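Local coordinates for protein acyl-CoA thioester hydrolase HI0827 (Haemophilus influenzae Rd KW20, PDB 3BJK) that hydrolyses a broad range of acyl-coenzyme A thioesters, working as a hexameric hotdog-fold enzyme built as a trimer of dimers, at residues 12-23 with 72-83; 85-93 with 129-137. The protein carries 1 engineered substitution. One frame throughout, in Å; residues are numbered along the deposited sequence.

Overall arrangement
Both interactions involve strand 77-87 of the antiparallel hotdog sheet, but at different ends of it. Interaction 1 joins its first part to strand 15-21, outermost within this chain; interaction 2 packs the loop 129-137 against the hairpin joining strand 77-87 to strand 91-101. The contact centres are about 26 Å apart, on opposite sides of the chain's centre (about 9 and 17 Å from it). Interaction 1 meets a second subunit, at the kind of dimer interface where hotdog thioesterases generally form their active sites, and there an ethanediol, probably from the crystallisation liquor, lies between Arg19 and Glu52 of the second subunit; interaction 2 lies at the surface, and no other protein chain of the assembly touches its segments.

Interaction 1: residues 12-23 with 72-83; sequences SKGVLLLRTLAM and ISVGDVVCCYGQ. With EDO (1,2-ethanediol), chain B.
Ser12 places CB over one face of the Tyr81 ring, 3.9 Å from its centroid, beside the hotdog-fold strand pair in which 15-21 runs antiparallel to 77-83. Gly14 CA passes 2.9 Å from Gly82 O, and Val15 then exchanges two backbone hydrogen bonds with Gly82. Leu16 has CG trans to its own N (chi1 178°), and the second torsion (74°) turns CD1 back over the other Tyr81 face, 3.7 Å from Cys79 CB. Leu17 and Leu18 both face Cys80 in a classic beta bulge that shifts the register by one residue: Cys80 O accepts Leu17 N at 2.7 Å and, weakly, Leu18 N at 3.4 Å. The Leu17 side chain lies across Gly82, CD1 being 3.4 Å from Gly82 N. Arg19 extends past Cys79 SG, which sits at the guanidinium edge, while Val77 CG1 lies over one face. Arg19 NH1 hydrogen-bonds O1 of a bound ethanediol at 2.9 Å and Leu17 O of the second subunit; NH2 forms a salt bridge with Glu52 of that subunit. Thr20 exchanges two backbone hydrogen bonds with Val78. Ala22 meets the type II turn 73-76, its N reaching Asp76 O at 3.0 Å in an almost straight bond (179°).

Interaction 2: residues 85-93 with 129-137; sequences LKVGRSSIK and RSRTIPREN
Ile133 pushes its CD1 methyl into the bend of the beta hairpin that joins two neighbouring strands of the hotdog sheet, 77-87 and 91-101. The Ile133 CD1 methyl lies across the ends of two side chains, 3.8 Å from Val87 CG1 and 3.8 Å from Ile92 CG1, with the backbone of Ser90 also against it. With CG1 trans to the carbonyl carbon (chi1 -66°) and the chain extended beyond it (chi2 167°), Ile133 reaches in with its longer branch. The backbone is fixed at the same place: Ile133 N donates to Arg89 O at 2.9 Å, with an angle of 166° at the hydrogen and the donor close to the line of the carbonyl bond. The turn itself is closed by Gly88 N donating to Ser91 O. The hairpin tip thus receives the loop that follows strand 111-123 and leads into helix 139-148.

Farther along that loop, Arg135 turns back at its second torsion and runs antiparallel alongside Val87. Gly88 O faces the rim of the Arg135 guanidinium, while helix 139-148 meets both Val87 and Arg135 through Leu141. The CB of Arg131 points away from the hairpin, and its guanidinium end is held by the carbonyl oxygens of Val124, Ala54 and Arg57. Arg131 O lies 3.3 Å from Ser90 CB. At the other margin the hydroxyls of Ser90 and Ser130 are bridged by one water, 2.8 Å from Ser90 OG and 2.7 Å from Ser130 OG.

Interaction 1: residues 12-23 with 72-83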
ATOM      1  N   SER C  12       8.013 -22.571  20.082  1.00 50.72           N
ATOM      2  CA  SER C  12       8.605 -21.220  19.998  1.00 49.67           C
ATOM      3  C   SER C  12       9.432 -20.843  21.224  1.00 48.64           C
ATOM      4  O   SER C  12       9.150 -21.255  22.352  1.00 48.73           O
ATOM      5  CB  SER C  12       7.526 -20.137  19.748  1.00 49.64           C
ATOM      6  OG  SER C  12       6.210 -20.666  19.770  1.00 49.26           O
ATOM      7  N   LYS C  13      10.468 -20.056  20.987  1.00 47.70           N
ATOM      8  CA  LYS C  13      11.204 -19.410  22.076  1.00 46.44           C
ATOM      9  C   LYS C  13      11.017 -17.900  21.963  1.00 44.76           C
ATOM     10  O   LYS C  13      11.080 -17.326  20.855  1.00 44.84           O
ATOM     11  CB  LYS C  13      12.694 -19.713  21.999  1.00 46.60           C
ATOM     12  CG  LYS C  13      13.073 -21.136  22.266  1.00 48.16           C
ATOM     13  CD  LYS C  13      14.579 -21.237  22.554  1.00 49.97           C
ATOM     14  CE  LYS C  13      15.058 -22.693  22.563  1.00 50.38           C
ATOM     15  NZ  LYS C  13      16.379 -22.831  23.283  1.00 52.11           N
ATOM     16  N   GLY C  14      10.816 -17.265  23.112  1.00 42.16           N
ATOM     17  CA  GLY C  14      10.747 -15.825  23.167  1.00 39.98           C
ATOM     18  C   GLY C  14       9.391 -15.310  23.604  1.00 37.74           C
ATOM     19  O   GLY C  14       8.474 -16.072  23.884  1.00 37.80           O
ATOM     20  N   VAL C  15       9.269 -13.993  23.640  1.00 34.61           N
ATOM     21  CA  VAL C  15       8.002 -13.369  23.928  1.00 32.94           C
ATOM     22  C   VAL C  15       7.314 -13.038  22.614  1.00 30.55           C
ATOM     23  O   VAL C  15       7.959 -12.871  21.595  1.00 28.40           O
ATOM     24  CB  VAL C  15       8.176 -12.129  24.836  1.00 32.82           C
ATOM     25  CG1 VAL C  15       8.785 -12.558  26.123  1.00 35.01           C
ATOM     26  CG2 VAL C  15       9.034 -11.069  24.205  1.00 32.85           C
ATOM     27  N   LEU C  16       6.002 -12.930  22.636  1.00 29.59           N
ATOM     28  CA  LEU C  16       5.277 -12.660  21.416  1.00 29.95           C
ATOM     29  C   LEU C  16       5.473 -11.174  21.126  1.00 29.15           C
ATOM     30  O   LEU C  16       5.186 -10.326  21.955  1.00 28.59           O
ATOM     31  CB  LEU C  16       3.812 -13.004  21.517  1.00 29.68           C
ATOM     32  CG  LEU C  16       2.961 -12.698  20.261  1.00 29.80           C
ATOM     33  CD1 LEU C  16       3.240 -13.679  19.173  1.00 31.95           C
ATOM     34  CD2 LEU C  16       1.543 -12.823  20.654  1.00 33.04           C
ATOM     35  N   LEU C  17       6.012 -10.908  19.962  1.00 28.60           N
ATOM     36  CA  LEU C  17       6.264  -9.562  19.497  1.00 29.55           C
ATOM     37  C   LEU C  17       5.110  -8.989  18.658  1.00 30.17           C
ATOM     38  O   LEU C  17       4.676  -7.840  18.851  1.00 29.54           O
ATOM     39  CB  LEU C  17       7.511  -9.542  18.652  1.00 29.83           C
ATOM     40  CG  LEU C  17       8.759 -10.175  19.268  1.00 30.23           C
ATOM     41  CD1 LEU C  17       9.817 -10.315  18.231  1.00 32.18           C
ATOM     42  CD2 LEU C  17       9.232  -9.345  20.469  1.00 31.03           C
ATOM     43  N   LEU C  18       4.644  -9.812  17.714  1.00 29.92           N
ATOM     44  CA  LEU C  18       3.706  -9.391  16.711  1.00 31.53           C
ATOM     45  C   LEU C  18       2.877 -10.557  16.302  1.00 31.08           C
ATOM     46  O   LEU C  18       3.360 -11.676  16.309  1.00 30.96           O
ATOM     47  CB  LEU C  18       4.370  -8.939  15.427  1.00 32.83           C
ATOM     48  CG  LEU C  18       5.176  -7.658  15.288  1.00 35.66           C
ATOM     49  CD1 LEU C  18       5.589  -7.569  13.815  1.00 39.24           C
ATOM     50  CD2 LEU C  18       4.378  -6.469  15.691  1.00 38.13           C
ATOM     51  N   ARG C  19       1.640 -10.268  15.919  1.00 31.05           N
ATOM     52  CA  ARG C  19       0.701 -11.266  15.429  1.00 29.76           C
ATOM     53  C   ARG C  19      -0.225 -10.628  14.391  1.00 30.24           C
ATOM     54  O   ARG C  19      -0.883  -9.608  14.663  1.00 29.83           O
ATOM     55  CB  ARG C  19      -0.149 -11.853  16.545  1.00 29.89           C
ATOM     56  CG  ARG C  19      -0.917 -13.110  16.132  1.00 26.84           C
ATOM     57  CD  ARG C  19      -1.391 -13.843  17.371  1.00 29.80           C
ATOM     58  NE  ARG C  19      -1.951 -15.182  17.175  1.00 29.69           N
ATOM     59  CZ  ARG C  19      -3.231 -15.528  17.191  1.00 28.68           C
ATOM     60  NH1 ARG C  19      -4.209 -14.642  17.303  1.00 31.89           N
ATOM     61  NH2 ARG C  19      -3.552 -16.807  17.053  1.00 31.03           N
ATOM     62  N   THR C  20      -0.335 -11.284  13.246  1.00 29.64           N
ATOM     63  CA  THR C  20      -1.094 -10.747  12.131  1.00 30.72           C
ATOM     64  C   THR C  20      -1.590 -11.859  11.167  1.00 31.39           C
ATOM     65  O   THR C  20      -1.298 -13.011  11.357  1.00 31.29           O
ATOM     66  CB  THR C  20      -0.364  -9.596  11.399  1.00 30.91           C
ATOM     67  OG1 THR C  20      -1.310  -8.877  10.630  1.00 32.41           O
ATOM     68  CG2 THR C  20       0.734 -10.033  10.492  1.00 30.87           C
ATOM     69  N   LEU C  21      -2.360 -11.482  10.159  1.00 31.25           N
ATOM     70  CA  LEU C  21      -2.831 -12.417   9.149  1.00 31.08           C
ATOM     71  C   LEU C  21      -2.092 -12.139   7.833  1.00 31.35           C
ATOM     72  O   LEU C  21      -1.984 -10.987   7.401  1.00 31.42           O
ATOM     73  CB  LEU C  21      -4.328 -12.257   8.946  1.00 31.70           C
ATOM     74  CG  LEU C  21      -4.934 -13.432   8.153  1.00 32.42           C
ATOM     75  CD1 LEU C  21      -5.138 -14.617   9.060  1.00 34.93           C
ATOM     76  CD2 LEU C  21      -6.223 -13.056   7.487  1.00 36.88           C
ATOM     77  N   ALA C  22      -1.626 -13.194   7.175  1.00 31.66           N
ATOM     78  CA  ALA C  22      -1.017 -13.059   5.860  1.00 30.75           C
ATOM     79  C   ALA C  22      -2.119 -12.787   4.803  1.00 29.28           C
ATOM     80  O   ALA C  22      -3.119 -13.515   4.689  1.00 29.74           O
ATOM     81  CB  ALA C  22      -0.195 -14.258   5.521  1.00 30.54           C
ATOM     82  N   MET C  23      -1.944 -11.669   4.104  1.00 28.25           N
ATOM     83  CA  MET C  23      -2.911 -11.161   3.116  1.00 29.14           C
ATOM     84  C   MET C  23      -2.447 -11.268   1.635  1.00 28.23           C
ATOM     85  O   MET C  23      -1.204 -11.237   1.369  1.00 28.05           O
ATOM     86  CB  MET C  23      -3.219  -9.704   3.446  1.00 29.12           C
ATOM     87  CG  MET C  23      -3.988  -9.423   4.764  1.00 33.02           C
ATOM     88  SD  MET C  23      -5.604 -10.197   4.915  1.00 39.33           S
ATOM     89  CE  MET C  23      -6.750  -9.078   4.056  1.00 40.34           C
ATOM     90  N   ILE C  72       5.321 -18.945   3.710  1.00 30.08           N
ATOM     91  CA  ILE C  72       4.046 -18.562   4.333  1.00 29.75           C
ATOM     92  C   ILE C  72       2.951 -18.466   3.299  1.00 29.54           C
ATOM     93  O   ILE C  72       3.174 -18.018   2.194  1.00 30.79           O
ATOM     94  CB  ILE C  72       4.172 -17.180   5.099  1.00 29.25           C
ATOM     95  CG1 ILE C  72       5.192 -17.262   6.206  1.00 30.75           C
ATOM     96  CG2 ILE C  72       2.808 -16.741   5.655  1.00 28.75           C
ATOM     97  CD1 ILE C  72       5.445 -15.997   6.892  1.00 30.92           C
ATOM     98  N   SER C  73       1.751 -18.920   3.644  1.00 30.88           N
ATOM     99  CA  SER C  73       0.615 -18.890   2.746  1.00 30.41           C
ATOM    100  C   SER C  73      -0.363 -17.777   3.118  1.00 29.47           C
ATOM    101  O   SER C  73      -0.529 -17.431   4.275  1.00 28.44           O
ATOM    102  CB  SER C  73      -0.142 -20.210   2.773  1.00 31.48           C
ATOM    103  OG  SER C  73       0.680 -21.221   2.226  1.00 33.11           O
ATOM    104  N   VAL C  74      -1.070 -17.284   2.126  1.00 29.22           N
ATOM    105  CA  VAL C  74      -2.216 -16.393   2.370  1.00 28.86           C
ATOM    106  C   VAL C  74      -3.209 -17.030   3.361  1.00 27.88           C
ATOM    107  O   VAL C  74      -3.599 -18.184   3.215  1.00 26.37           O
ATOM    108  CB  VAL C  74      -2.952 -16.029   1.039  1.00 28.94           C
ATOM    109  CG1 VAL C  74      -4.219 -15.245   1.305  1.00 30.04           C
ATOM    110  CG2 VAL C  74      -2.032 -15.221   0.164  1.00 29.18           C
ATOM    111  N   GLY C  75      -3.646 -16.254   4.340  1.00 27.74           N
ATOM    112  CA  GLY C  75      -4.614 -16.766   5.300  1.00 27.85           C
ATOM    113  C   GLY C  75      -3.996 -17.415   6.543  1.00 27.42           C
ATOM    114  O   GLY C  75      -4.739 -17.686   7.485  1.00 27.86           O
ATOM    115  N   ASP C  76      -2.674 -17.670   6.541  1.00 27.51           N
ATOM    116  CA  ASP C  76      -1.935 -18.166   7.722  1.00 28.75           C
ATOM    117  C   ASP C  76      -1.940 -17.042   8.780  1.00 28.02           C
ATOM    118  O   ASP C  76      -1.833 -15.885   8.448  1.00 27.41           O
ATOM    119  CB  ASP C  76      -0.432 -18.431   7.392  1.00 29.51           C
ATOM    120  CG  ASP C  76      -0.180 -19.733   6.636  1.00 31.80           C
ATOM    121  OD1 ASP C  76      -1.112 -20.531   6.401  1.00 27.67           O
ATOM    122  OD2 ASP C  76       1.000 -19.921   6.244  1.00 32.89           O
ATOM    123  N   VAL C  77      -2.041 -17.412  10.047  1.00 29.51           N
ATOM    124  CA  VAL C  77      -1.784 -16.496  11.150  1.00 28.80           C
ATOM    125  C   VAL C  77      -0.278 -16.492  11.317  1.00 30.24           C
ATOM    126  O   VAL C  77       0.331 -17.562  11.330  1.00 29.82           O
ATOM    127  CB  VAL C  77      -2.470 -16.946  12.420  1.00 28.46           C
ATOM    128  CG1 VAL C  77      -2.042 -16.076  13.600  1.00 27.16           C
ATOM    129  CG2 VAL C  77      -3.972 -16.949  12.243  1.00 28.77           C
ATOM    130  N   VAL C  78       0.318 -15.298  11.399  1.00 29.68           N
ATOM    131  CA  VAL C  78       1.758 -15.131  11.469  1.00 30.91           C
ATOM    132  C   VAL C  78       2.146 -14.417  12.781  1.00 31.07           C
ATOM    133  O   VAL C  78       1.679 -13.293  13.036  1.00 31.76           O
ATOM    134  CB  VAL C  78       2.295 -14.373  10.247  1.00 30.48           C
ATOM    135  CG1 VAL C  78       3.849 -14.185  10.310  1.00 32.80           C
ATOM    136  CG2 VAL C  78       1.878 -15.095   8.945  1.00 32.45           C
ATOM    137  N   CYS C  79       2.950 -15.104  13.606  1.00 31.84           N
ATOM    138  CA  CYS C  79       3.483 -14.595  14.895  1.00 32.22           C
ATOM    139  C   CYS C  79       4.978 -14.428  14.833  1.00 32.43           C
ATOM    140  O   CYS C  79       5.653 -15.303  14.264  1.00 32.93           O
ATOM    141  CB  CYS C  79       3.231 -15.587  16.018  1.00 32.12           C
ATOM    142  SG  CYS C  79       1.526 -15.935  16.287  1.00 35.87           S
ATOM    143  N   CYS C  80       5.497 -13.387  15.505  1.00 32.42           N
ATOM    144  CA  CYS C  80       6.952 -13.150  15.641  1.00 31.89           C
ATOM    145  C   CYS C  80       7.292 -13.181  17.121  1.00 31.05           C
ATOM    146  O   CYS C  80       6.641 -12.515  17.900  1.00 31.42           O
ATOM    147  CB  CYS C  80       7.380 -11.817  15.047  1.00 31.69           C
ATOM    148  SG  CYS C  80       7.247 -11.722  13.236  1.00 33.01           S
ATOM    149  N   TYR C  81       8.238 -14.038  17.489  1.00 30.39           N
ATOM    150  CA  TYR C  81       8.710 -14.162  18.860  1.00 29.98           C
ATOM    151  C   TYR C  81      10.148 -13.704  18.960  1.00 29.75           C
ATOM    152  O   TYR C  81      10.966 -13.919  18.043  1.00 28.97           O
ATOM    153  CB  TYR C  81       8.612 -15.587  19.354  1.00 30.09           C
ATOM    154  CG  TYR C  81       7.234 -16.125  19.470  1.00 30.53           C
ATOM    155  CD1 TYR C  81       6.613 -16.728  18.371  1.00 31.15           C
ATOM    156  CD2 TYR C  81       6.529 -16.049  20.679  1.00 29.58           C
ATOM    157  CE1 TYR C  81       5.356 -17.226  18.465  1.00 29.95           C
ATOM    158  CE2 TYR C  81       5.255 -16.536  20.771  1.00 30.63           C
ATOM    159  CZ  TYR C  81       4.670 -17.134  19.657  1.00 31.57           C
ATOM    160  OH  TYR C  81       3.407 -17.692  19.763  1.00 33.07           O
ATOM    161  N   GLY C  82      10.446 -13.054  20.075  1.00 29.11           N
ATOM    162  CA  GLY C  82      11.739 -12.449  20.289  1.00 29.17           C
ATOM    163  C   GLY C  82      12.379 -12.952  21.563  1.00 29.60           C
ATOM    164  O   GLY C  82      11.702 -13.135  22.570  1.00 30.31           O
ATOM    165  N   GLN C  83      13.679 -13.191  21.492  1.00 30.01           N
ATOM    166  CA  GLN C  83      14.503 -13.504  22.621  1.00 31.41           C
ATOM    167  C   GLN C  83      15.731 -12.569  22.596  1.00 30.65           C
ATOM    168  O   GLN C  83      16.563 -12.650  21.694  1.00 28.75           O
ATOM    169  CB  GLN C  83      14.920 -14.972  22.553  1.00 31.79           C
ATOM    170  CG  GLN C  83      15.775 -15.397  23.677  1.00 37.25           C
ATOM    171  CD  GLN C  83      16.190 -16.839  23.550  1.00 43.75           C
ATOM    172  OE1 GLN C  83      15.772 -17.550  22.617  1.00 49.00           O
ATOM    173  NE2 GLN C  83      17.045 -17.285  24.472  1.00 46.96           N
TER
HETATM  174  C1  EDO B 155      -6.437 -15.715  19.838  1.00 47.16           C
HETATM  175  O1  EDO B 155      -6.635 -15.826  18.415  1.00 45.63           O
HETATM  176  C2  EDO B 155      -5.370 -16.687  20.388  1.00 47.88           C
HETATM  177  O2  EDO B 155      -5.496 -18.027  19.863  1.00 48.18           O

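Interaction 2: residues 85-93 with 129-137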
ATOM      1  N   LEU C  85      19.279 -11.651  23.388  1.00 30.28           N
ATOM      2  CA  LEU C  85      20.498 -12.425  23.551  1.00 29.50           C
ATOM      3  C   LEU C  85      21.595 -11.683  24.326  1.00 29.47           C
ATOM      4  O   LEU C  85      22.428 -12.300  25.000  1.00 29.13           O
ATOM      5  CB  LEU C  85      21.039 -12.810  22.162  1.00 30.34           C
ATOM      6  CG  LEU C  85      20.187 -13.743  21.263  1.00 30.77           C
ATOM      7  CD1 LEU C  85      20.933 -14.181  19.985  1.00 30.23           C
ATOM      8  CD2 LEU C  85      19.769 -14.968  22.065  1.00 30.62           C
ATOM      9  N   LYS C  86      21.583 -10.358  24.231  1.00 28.84           N
ATOM     10  CA  LYS C  86      22.669  -9.517  24.688  1.00 29.93           C
ATOM     11  C   LYS C  86      22.273  -8.050  24.680  1.00 29.21           C
ATOM     12  O   LYS C  86      21.608  -7.575  23.765  1.00 30.28           O
ATOM     13  CB  LYS C  86      23.906  -9.728  23.802  1.00 29.70           C
ATOM     14  CG  LYS C  86      25.157  -9.197  24.373  1.00 31.45           C
ATOM     15  CD  LYS C  86      26.296  -9.290  23.399  1.00 34.30           C
ATOM     16  CE  LYS C  86      27.421  -8.415  23.863  1.00 35.73           C
ATOM     17  NZ  LYS C  86      28.054  -8.964  25.086  1.00 40.99           N
ATOM     18  N   VAL C  87      22.671  -7.339  25.723  1.00 29.37           N
ATOM     19  CA  VAL C  87      22.396  -5.913  25.842  1.00 29.47           C
ATOM     20  C   VAL C  87      23.730  -5.217  26.133  1.00 30.04           C
ATOM     21  O   VAL C  87      24.395  -5.573  27.072  1.00 28.97           O
ATOM     22  CB  VAL C  87      21.422  -5.595  27.009  1.00 29.88           C
ATOM     23  CG1 VAL C  87      21.115  -4.069  27.058  1.00 29.96           C
ATOM     24  CG2 VAL C  87      20.147  -6.417  26.889  1.00 30.72           C
ATOM     25  N   GLY C  88      24.098  -4.228  25.329  1.00 30.46           N
ATOM     26  CA  GLY C  88      25.340  -3.506  25.526  1.00 30.47           C
ATOM     27  C   GLY C  88      25.040  -2.234  26.272  1.00 31.11           C
ATOM     28  O   GLY C  88      23.976  -2.065  26.870  1.00 30.73           O
ATOM     29  N   ARG C  89      25.987  -1.316  26.236  1.00 30.78           N
ATOM     30  CA  ARG C  89      25.719   0.035  26.710  1.00 31.15           C
ATOM     31  C   ARG C  89      24.559   0.702  25.925  1.00 30.92           C
ATOM     32  O   ARG C  89      23.702   1.397  26.485  1.00 29.85           O
ATOM     33  CB  ARG C  89      27.027   0.795  26.558  1.00 32.19           C
ATOM     34  CG  ARG C  89      27.097   2.183  27.097  1.00 34.01           C
ATOM     35  CD  ARG C  89      28.540   2.636  26.857  1.00 37.41           C
ATOM     36  NE  ARG C  89      28.749   4.079  26.962  1.00 40.62           N
ATOM     37  CZ  ARG C  89      29.830   4.716  26.486  1.00 41.04           C
ATOM     38  NH1 ARG C  89      30.823   4.041  25.856  1.00 39.33           N
ATOM     39  NH2 ARG C  89      29.931   6.039  26.655  1.00 40.69           N
ATOM     40  N   SER C  90      24.534   0.469  24.622  1.00 30.13           N
ATOM     41  CA  SER C  90      23.532   1.042  23.747  1.00 31.16           C
ATOM     42  C   SER C  90      22.902  -0.008  22.821  1.00 30.04           C
ATOM     43  O   SER C  90      21.789   0.182  22.304  1.00 30.18           O
ATOM     44  CB  SER C  90      24.167   2.175  22.925  1.00 31.79           C
ATOM     45  OG  SER C  90      25.259   1.696  22.116  1.00 36.15           O
ATOM     46  N   SER C  91      23.580  -1.136  22.622  1.00 30.03           N
ATOM     47  CA  SER C  91      23.077  -2.140  21.630  1.00 29.22           C
ATOM     48  C   SER C  91      22.174  -3.222  22.277  1.00 28.82           C
ATOM     49  O   SER C  91      22.291  -3.548  23.475  1.00 29.32           O
ATOM     50  CB  SER C  91      24.236  -2.818  20.914  1.00 28.62           C
ATOM     51  OG  SER C  91      25.026  -3.501  21.856  1.00 32.95           O
ATOM     52  N   ILE C  92      21.270  -3.774  21.481  1.00 30.53           N
ATOM     53  CA  ILE C  92      20.399  -4.828  21.912  1.00 30.05           C
ATOM     54  C   ILE C  92      20.347  -5.862  20.791  1.00 29.70           C
ATOM     55  O   ILE C  92      19.986  -5.535  19.667  1.00 29.67           O
ATOM     56  CB  ILE C  92      18.974  -4.283  22.130  1.00 31.29           C
ATOM     57  CG1 ILE C  92      19.016  -3.169  23.156  1.00 30.79           C
ATOM     58  CG2 ILE C  92      18.045  -5.360  22.617  1.00 31.76           C
ATOM     59  CD1 ILE C  92      17.954  -2.225  23.034  1.00 33.15           C
ATOM     60  N   LYS C  93      20.667  -7.106  21.111  1.00 28.38           N
ATOM     61  CA  LYS C  93      20.718  -8.181  20.096  1.00 28.42           C
ATOM     62  C   LYS C  93      19.498  -9.079  20.378  1.00 27.62           C
ATOM     63  O   LYS C  93      19.291  -9.488  21.523  1.00 27.00           O
ATOM     64  CB  LYS C  93      22.061  -8.899  20.259  1.00 28.49           C
ATOM     65  CG  LYS C  93      22.382 -10.067  19.321  1.00 29.38           C
ATOM     66  CD  LYS C  93      23.791 -10.596  19.599  1.00 28.40           C
ATOM     67  CE  LYS C  93      24.157 -11.686  18.609  1.00 30.77           C
ATOM     68  NZ  LYS C  93      25.402 -12.416  18.944  1.00 30.70           N
ATOM     69  N   ARG C 129      21.371   9.652  17.231  1.00 36.19           N
ATOM     70  CA  ARG C 129      22.694   9.462  17.731  1.00 35.72           C
ATOM     71  C   ARG C 129      22.627   8.554  18.930  1.00 34.43           C
ATOM     72  O   ARG C 129      21.734   8.645  19.739  1.00 32.32           O
ATOM     73  CB  ARG C 129      23.301  10.795  18.181  1.00 35.98           C
ATOM     74  CG  ARG C 129      23.853  11.708  17.104  1.00 38.36           C
ATOM     75  CD  ARG C 129      24.861  12.657  17.774  1.00 42.68           C
ATOM     76  NE  ARG C 129      24.712  14.076  17.458  1.00 44.61           N
ATOM     77  CZ  ARG C 129      23.665  14.831  17.798  1.00 45.94           C
ATOM     78  NH1 ARG C 129      22.612  14.313  18.443  1.00 46.42           N
ATOM     79  NH2 ARG C 129      23.664  16.117  17.470  1.00 45.84           N
ATOM     80  N   SER C 130      23.675   7.767  19.086  1.00 34.15           N
ATOM     81  CA  SER C 130      23.778   6.774  20.144  1.00 34.24           C
ATOM     82  C   SER C 130      23.438   7.328  21.537  1.00 33.10           C
ATOM     83  O   SER C 130      23.804   8.453  21.896  1.00 31.57           O
ATOM     84  CB  SER C 130      25.194   6.180  20.142  1.00 34.40           C
ATOM     85  OG  SER C 130      25.231   5.027  20.914  1.00 35.84           O
ATOM     86  N   ARG C 131      22.702   6.522  22.308  1.00 33.28           N
ATOM     87  CA  ARG C 131      22.405   6.856  23.692  1.00 33.66           C
ATOM     88  C   ARG C 131      22.437   5.648  24.595  1.00 33.14           C
ATOM     89  O   ARG C 131      22.203   4.531  24.161  1.00 34.96           O
ATOM     90  CB  ARG C 131      21.064   7.595  23.820  1.00 34.01           C
ATOM     91  CG  ARG C 131      19.878   6.776  23.455  1.00 32.95           C
ATOM     92  CD  ARG C 131      18.521   7.379  23.941  1.00 32.90           C
ATOM     93  NE  ARG C 131      17.484   6.412  23.549  1.00 30.36           N
ATOM     94  CZ  ARG C 131      16.884   5.521  24.355  1.00 30.26           C
ATOM     95  NH1 ARG C 131      17.135   5.445  25.650  1.00 29.41           N
ATOM     96  NH2 ARG C 131      16.016   4.676  23.842  1.00 32.06           N
ATOM     97  N   THR C 132      22.706   5.905  25.868  1.00 33.95           N
ATOM     98  CA  THR C 132      22.929   4.856  26.851  1.00 33.77           C
ATOM     99  C   THR C 132      21.610   4.312  27.349  1.00 33.68           C
ATOM    100  O   THR C 132      20.765   5.060  27.781  1.00 32.77           O
ATOM    101  CB  THR C 132      23.710   5.395  28.036  1.00 33.53           C
ATOM    102  OG1 THR C 132      25.002   5.834  27.578  1.00 33.98           O
ATOM    103  CG2 THR C 132      23.881   4.323  29.116  1.00 33.30           C
ATOM    104  N   ILE C 133      21.440   2.998  27.278  1.00 33.71           N
ATOM    105  CA  ILE C 133      20.237   2.369  27.804  1.00 33.84           C
ATOM    106  C   ILE C 133      20.160   2.602  29.315  1.00 34.30           C
ATOM    107  O   ILE C 133      21.126   2.320  30.016  1.00 34.02           O
ATOM    108  CB  ILE C 133      20.244   0.875  27.496  1.00 33.81           C
ATOM    109  CG1 ILE C 133      20.154   0.670  25.964  1.00 32.11           C
ATOM    110  CG2 ILE C 133      19.078   0.182  28.177  1.00 33.88           C
ATOM    111  CD1 ILE C 133      20.454  -0.663  25.556  1.00 31.84           C
ATOM    112  N   PRO C 134      19.014   3.127  29.816  1.00 35.20           N
ATOM    113  CA  PRO C 134      18.896   3.362  31.252  1.00 35.36           C
ATOM    114  C   PRO C 134      18.891   2.052  32.014  1.00 36.08           C
ATOM    115  O   PRO C 134      18.123   1.154  31.692  1.00 35.79           O
ATOM    116  CB  PRO C 134      17.548   4.101  31.409  1.00 35.39           C
ATOM    117  CG  PRO C 134      16.780   3.780  30.235  1.00 35.97           C
ATOM    118  CD  PRO C 134      17.779   3.509  29.108  1.00 34.93           C
ATOM    119  N   ARG C 135      19.749   1.961  33.024  1.00 36.64           N
ATOM    120  CA  ARG C 135      19.950   0.728  33.780  1.00 37.58           C
ATOM    121  C   ARG C 135      19.166   0.735  35.087  1.00 37.76           C
ATOM    122  O   ARG C 135      18.794  -0.315  35.589  1.00 38.17           O
ATOM    123  CB  ARG C 135      21.433   0.555  34.079  1.00 37.81           C
ATOM    124  CG  ARG C 135      22.290   0.441  32.856  1.00 39.19           C
ATOM    125  CD  ARG C 135      22.475  -1.001  32.495  1.00 41.49           C
ATOM    126  NE  ARG C 135      22.694  -1.190  31.076  1.00 43.05           N
ATOM    127  CZ  ARG C 135      22.967  -2.366  30.525  1.00 43.96           C
ATOM    128  NH1 ARG C 135      23.029  -3.479  31.258  1.00 42.37           N
ATOM    129  NH2 ARG C 135      23.146  -2.434  29.215  1.00 45.45           N
ATOM    130  N   GLU C 136      18.935   1.927  35.626  1.00 38.01           N
ATOM    131  CA  GLU C 136      18.163   2.129  36.854  1.00 38.34           C
ATOM    132  C   GLU C 136      16.641   2.219  36.575  1.00 38.24           C
ATOM    133  O   GLU C 136      16.204   2.881  35.630  1.00 37.86           O
ATOM    134  CB  GLU C 136      18.698   3.388  37.591  1.00 38.71           C
ATOM    135  CG  GLU C 136      18.223   4.793  37.071  1.00 39.97           C
ATOM    136  CD  GLU C 136      18.335   5.015  35.508  1.00 40.83           C
ATOM    137  OE1 GLU C 136      19.258   4.414  34.768  1.00 40.79           O
ATOM    138  OE2 GLU C 136      17.460   5.815  35.010  1.00 41.25           O
ATOM    139  N   ASN C 137      15.860   1.537  37.418  1.00 38.26           N
ATOM    140  CA  ASN C 137      14.396   1.464  37.317  1.00 38.30           C
ATOM    141  C   ASN C 137      13.909   0.983  35.966  1.00 37.50           C
ATOM    142  O   ASN C 137      12.882   1.468  35.476  1.00 37.51           O
ATOM    143  CB  ASN C 137      13.717   2.823  37.619  1.00 38.97           C
ATOM    144  CG  ASN C 137      14.347   3.577  38.774  1.00 40.04           C
ATOM    145  OD1 ASN C 137      14.973   3.000  39.672  1.00 42.56           O
ATOM    146  ND2 ASN C 137      14.182   4.893  38.752  1.00 41.88           N
TER
HETATM  147  O   HOH W   1      26.853   2.993  20.171  1.00 28.69           O